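Processed glycerol phosphate lipoteichoic acid synthase 2 (Bacillus subtilis, PDB 2W8D) belongs to the sulfatase family of the alkaline phosphatase clan and carries a magnesium ion in its C-terminal domain. Local coordinates at residues M14-Y25 with L329-H340. Residues are numbered along the deposited sequence; the frame is centred on the assembly and turned at random.
Sequences MKANYDVPNNVY and LMSGSDILSKEH
Ser333 OG donates to Asp19 OD2 at 2.5 Å, and Ser337 OG donates to the backbone O of Val20 at the same length. Through these bonds the loop that follows helix 6-17 in this sulfatase-type fold is tied to the loop between helix 313-320 and strand 344-345. Ser333 meets the carboxylate on the anti lone pair of OD2. Its OG also accepts from His340 ND1, whose NE2 is bonded to Tyr307 O, so this hydroxyl is held by Asp19 across the contact and by His340 within its own loop. Ser337 OG lies anti to its own backbone N (chi1 172°), which carries it to the Val20 carbonyl. The same OG accepts from Glu339 N, an ST turn. A water bridges the loops, donating to Asp19 O and accepting from Asp334 N. Asn22 ND2 donates to Leu336 O at 3.1 Å, with the acceptor close to its amide plane. Asn22 OD1 is taken up within its own loop by Val24 N in an Asx turn, which helps fix the amide's rotation.

Glu339 is held less firmly. Its OE2 receives a weak bond from Val20 N at 3.4 Å and lies 3.8 Å from Asp19 OD1. This closeness of like charges might favour protonation of one group.

Apolar contacts close both ends. Leu336 CD1 sits over one face of the Tyr25 ring, 3.9 Å from CG, while Val24 CG1 lies over the centre of the opposite face. At the helix end, Met14, a selenomethionine, crosses Leu329 at about a right angle, and both touch Ile395 of helix 380-397. Bent at chi2 (-50°), the Met14 chain brings SE to 3.6 Å from Met330 O.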
loop_
_atom_site.group_PDB
_atom_site.type_symbol
_atom_site.label_atom_id
_atom_site.label_comp_id
_atom_site.label_asym_id
_atom_site.label_seq_id
_atom_site.Cartn_x
_atom_site.Cartn_y
_atom_site.Cartn_z
HETATM N N MSE A 14 21.263 4.731 6.572
HETATM C CA MSE A 14 19.930 5.349 6.671
HETATM C C MSE A 14 20.023 6.869 6.879
HETATM O O MSE A 14 19.263 7.628 6.268
HETATM C CB MSE A 14 19.060 4.725 7.766
HETATM C CG MSE A 14 18.742 3.204 7.654
HETATM SE SE MSE A 14 18.047 2.463 5.945
HETATM C CE MSE A 14 17.173 0.834 6.588
ATOM N N LYS A 15 20.961 7.307 7.723
ATOM C CA LYS A 15 21.220 8.736 7.930
ATOM C C LYS A 15 21.941 9.408 6.756
ATOM O O LYS A 15 21.760 10.598 6.514
ATOM C CB LYS A 15 22.015 8.970 9.212
ATOM C CG LYS A 15 21.273 8.608 10.498
ATOM C CD LYS A 15 21.747 9.483 11.678
ATOM C CE LYS A 15 21.348 8.907 13.036
ATOM N NZ LYS A 15 20.020 8.194 13.019
ATOM N N ALA A 16 22.750 8.648 6.025
ATOM C CA ALA A 16 23.482 9.190 4.882
ATOM C C ALA A 16 22.612 9.347 3.641
ATOM O O ALA A 16 23.081 9.829 2.616
ATOM C CB ALA A 16 24.705 8.336 4.563
ATOM N N ASN A 17 21.347 8.943 3.731
ATOM C CA ASN A 17 20.447 9.003 2.583
ATOM C C ASN A 17 19.127 9.678 2.883
ATOM O O ASN A 17 18.367 10.009 1.976
ATOM C CB ASN A 17 20.208 7.606 2.005
ATOM C CG ASN A 17 21.381 7.124 1.180
ATOM O OD1 ASN A 17 22.210 6.352 1.657
ATOM N ND2 ASN A 17 21.484 7.616 -0.050
ATOM N N TYR A 18 18.868 9.901 4.160
ATOM C CA TYR A 18 17.618 10.472 4.574
ATOM C C TYR A 18 17.292 11.660 3.694
ATOM O O TYR A 18 18.145 12.499 3.392
ATOM C CB TYR A 18 17.703 10.871 6.035
ATOM C CG TYR A 18 16.506 11.611 6.581
ATOM C CD1 TYR A 18 15.268 10.971 6.759
ATOM C CD2 TYR A 18 16.624 12.950 6.964
ATOM C CE1 TYR A 18 14.176 11.675 7.286
ATOM C CE2 TYR A 18 15.560 13.654 7.483
ATOM C CZ TYR A 18 14.340 13.029 7.646
ATOM O OH TYR A 18 13.303 13.766 8.183
ATOM N N ASP A 19 16.051 11.690 3.247
ATOM C CA ASP A 19 15.563 12.772 2.425
ATOM C C ASP A 19 14.644 13.646 3.298
ATOM O O ASP A 19 13.554 13.212 3.691
ATOM C CB ASP A 19 14.872 12.209 1.161
ATOM C CG ASP A 19 15.811 11.293 0.310
ATOM O OD1 ASP A 19 17.017 11.603 0.130
ATOM O OD2 ASP A 19 15.329 10.255 -0.199
ATOM N N VAL A 20 15.112 14.860 3.614
ATOM C CA VAL A 20 14.444 15.763 4.580
ATOM C C VAL A 20 13.056 16.244 4.093
ATOM O O VAL A 20 12.801 16.245 2.891
ATOM C CB VAL A 20 15.338 16.990 4.969
ATOM C CG1 VAL A 20 16.713 16.547 5.418
ATOM C CG2 VAL A 20 15.450 17.959 3.818
ATOM N N PRO A 21 12.162 16.641 5.030
ATOM C CA PRO A 21 10.778 17.030 4.704
ATOM C C PRO A 21 10.604 18.388 4.009
ATOM O O PRO A 21 11.326 19.334 4.299
ATOM C CB PRO A 21 10.091 17.070 6.074
ATOM C CG PRO A 21 11.017 16.332 7.022
ATOM C CD PRO A 21 12.379 16.585 6.493
ATOM N N ASN A 22 9.637 18.440 3.087
ATOM C CA ASN A 22 9.135 19.648 2.428
ATOM C C ASN A 22 8.328 20.491 3.449
ATOM O O ASN A 22 7.280 20.030 3.920
ATOM C CB ASN A 22 8.233 19.177 1.279
ATOM C CG ASN A 22 7.779 20.302 0.338
ATOM O OD1 ASN A 22 7.820 21.498 0.665
ATOM N ND2 ASN A 22 7.301 19.899 -0.841
ATOM N N ASN A 23 8.792 21.699 3.807
ATOM C CA ASN A 23 8.015 22.495 4.776
ATOM C C ASN A 23 6.690 23.044 4.252
ATOM O O ASN A 23 5.859 23.500 5.031
ATOM C CB ASN A 23 8.812 23.597 5.497
ATOM C CG ASN A 23 8.189 23.965 6.879
ATOM O OD1 ASN A 23 7.523 23.126 7.520
ATOM N ND2 ASN A 23 8.398 25.221 7.332
ATOM N N VAL A 24 6.483 22.986 2.941
ATOM C CA VAL A 24 5.158 23.230 2.384
ATOM C C VAL A 24 4.161 22.217 2.946
ATOM O O VAL A 24 2.969 22.520 3.078
ATOM C CB VAL A 24 5.164 23.147 0.848
ATOM C CG1 VAL A 24 3.742 23.049 0.292
ATOM C CG2 VAL A 24 5.898 24.361 0.258
ATOM N N TYR A 25 4.652 21.032 3.300
ATOM C CA TYR A 25 3.776 19.929 3.720
ATOM C C TYR A 25 3.998 19.403 5.142
ATOM O O TYR A 25 3.097 18.818 5.718
ATOM C CB TYR A 25 3.827 18.769 2.703
ATOM C CG TYR A 25 3.438 19.181 1.299
ATOM C CD1 TYR A 25 2.133 19.571 1.002
ATOM C CD2 TYR A 25 4.380 19.194 0.274
ATOM C CE1 TYR A 25 1.778 19.956 -0.280
ATOM C CE2 TYR A 25 4.038 19.579 -1.015
ATOM C CZ TYR A 25 2.733 19.957 -1.287
ATOM O OH TYR A 25 2.393 20.353 -2.563
ATOM N N LEU A 329 14.973 3.584 11.404
ATOM C CA LEU A 329 15.597 2.811 10.355
ATOM C C LEU A 329 14.521 2.350 9.379
ATOM O O LEU A 329 13.925 1.284 9.545
ATOM C CB LEU A 329 16.381 1.646 10.952
ATOM C CG LEU A 329 17.538 2.014 11.893
ATOM C CD1 LEU A 329 18.391 0.803 12.111
ATOM C CD2 LEU A 329 18.400 3.158 11.348
HETATM N N MSE A 330 14.280 3.192 8.376
HETATM C CA MSE A 330 13.243 3.018 7.390
HETATM C C MSE A 330 13.891 3.067 6.016
HETATM O O MSE A 330 14.760 3.886 5.768
HETATM C CB MSE A 330 12.202 4.118 7.523
HETATM C CG MSE A 330 11.255 3.917 8.695
HETATM SE SE MSE A 330 9.890 5.316 8.844
HETATM C CE MSE A 330 8.758 4.413 10.159
ATOM N N SER A 331 13.447 2.187 5.124
ATOM C CA SER A 331 14.022 2.079 3.795
ATOM C C SER A 331 13.504 3.132 2.831
ATOM O O SER A 331 14.199 3.497 1.880
ATOM C CB SER A 331 13.734 0.687 3.221
ATOM O OG SER A 331 14.575 -0.269 3.855
ATOM N N GLY A 332 12.287 3.615 3.075
ATOM C CA GLY A 332 11.602 4.497 2.120
ATOM C C GLY A 332 11.928 5.978 2.209
ATOM O O GLY A 332 12.555 6.455 3.143
ATOM N N SER A 333 11.490 6.710 1.208
ATOM C CA SER A 333 11.822 8.109 1.110
ATOM C C SER A 333 10.511 8.871 0.935
ATOM O O SER A 333 9.729 8.530 0.082
ATOM C CB SER A 333 12.764 8.295 -0.087
ATOM O OG SER A 333 12.883 9.660 -0.446
ATOM N N ASP A 334 10.250 9.840 1.807
ATOM C CA ASP A 334 9.087 10.727 1.708
ATOM C C ASP A 334 8.921 11.226 0.271
ATOM O O ASP A 334 9.800 11.893 -0.272
ATOM C CB ASP A 334 9.273 11.901 2.678
ATOM C CG ASP A 334 8.187 12.980 2.559
ATOM O OD1 ASP A 334 7.193 12.837 1.833
ATOM O OD2 ASP A 334 8.337 14.015 3.208
ATOM N N ILE A 335 7.785 10.904 -0.332
ATOM C CA ILE A 335 7.523 11.287 -1.711
ATOM C C ILE A 335 7.452 12.794 -1.872
ATOM O O ILE A 335 7.861 13.324 -2.896
ATOM C CB ILE A 335 6.246 10.586 -2.287
ATOM C CG1 ILE A 335 6.290 9.092 -1.989
ATOM C CG2 ILE A 335 6.149 10.767 -3.815
ATOM C CD1 ILE A 335 4.960 8.354 -2.192
ATOM N N LEU A 336 6.968 13.501 -0.850
ATOM C CA LEU A 336 6.829 14.964 -0.968
ATOM C C LEU A 336 8.143 15.695 -0.745
ATOM O O LEU A 336 8.208 16.889 -0.944
ATOM C CB LEU A 336 5.728 15.509 -0.034
ATOM C CG LEU A 336 4.383 14.830 -0.313
ATOM C CD1 LEU A 336 3.282 15.307 0.639
ATOM C CD2 LEU A 336 3.996 15.012 -1.800
ATOM N N SER A 337 9.183 14.978 -0.335
ATOM C CA SER A 337 10.498 15.578 -0.124
ATOM C C SER A 337 11.159 16.019 -1.428
ATOM O O SER A 337 11.094 15.300 -2.438
ATOM C CB SER A 337 11.422 14.596 0.584
ATOM O OG SER A 337 12.745 15.096 0.624
ATOM N N LYS A 338 11.818 17.181 -1.399
ATOM C CA LYS A 338 12.571 17.652 -2.566
ATOM C C LYS A 338 13.631 16.641 -3.030
ATOM O O LYS A 338 13.816 16.446 -4.230
ATOM C CB LYS A 338 13.221 19.022 -2.310
ATOM C CG LYS A 338 12.364 20.236 -2.680
ATOM C CD LYS A 338 11.504 20.685 -1.487
ATOM C CE LYS A 338 11.113 22.186 -1.531
ATOM N NZ LYS A 338 9.900 22.443 -2.360
ATOM N N GLU A 339 14.305 16.010 -2.068
ATOM C CA GLU A 339 15.409 15.089 -2.315
ATOM C C GLU A 339 14.942 13.658 -2.615
ATOM O O GLU A 339 15.781 12.760 -2.765
ATOM C CB GLU A 339 16.346 15.042 -1.092
ATOM C CG GLU A 339 16.495 16.381 -0.263
ATOM C CD GLU A 339 17.310 16.215 1.053
ATOM O OE1 GLU A 339 17.628 17.243 1.708
ATOM O OE2 GLU A 339 17.650 15.069 1.427
ATOM N N HIS A 340 13.626 13.435 -2.699
ATOM C CA HIS A 340 13.041 12.081 -2.839
ATOM C C HIS A 340 13.674 11.255 -3.961
ATOM O O HIS A 340 13.654 11.700 -5.110
ATOM C CB HIS A 340 11.515 12.176 -3.045
ATOM C CG HIS A 340 10.867 10.887 -3.455
ATOM N ND1 HIS A 340 10.811 9.777 -2.634
ATOM C CD2 HIS A 340 10.241 10.533 -4.602
ATOM C CE1 HIS A 340 10.177 8.802 -3.260
ATOM N NE2 HIS A 340 9.809 9.242 -4.451
HETATM O O HOH W 1 12.115 10.468 3.891
#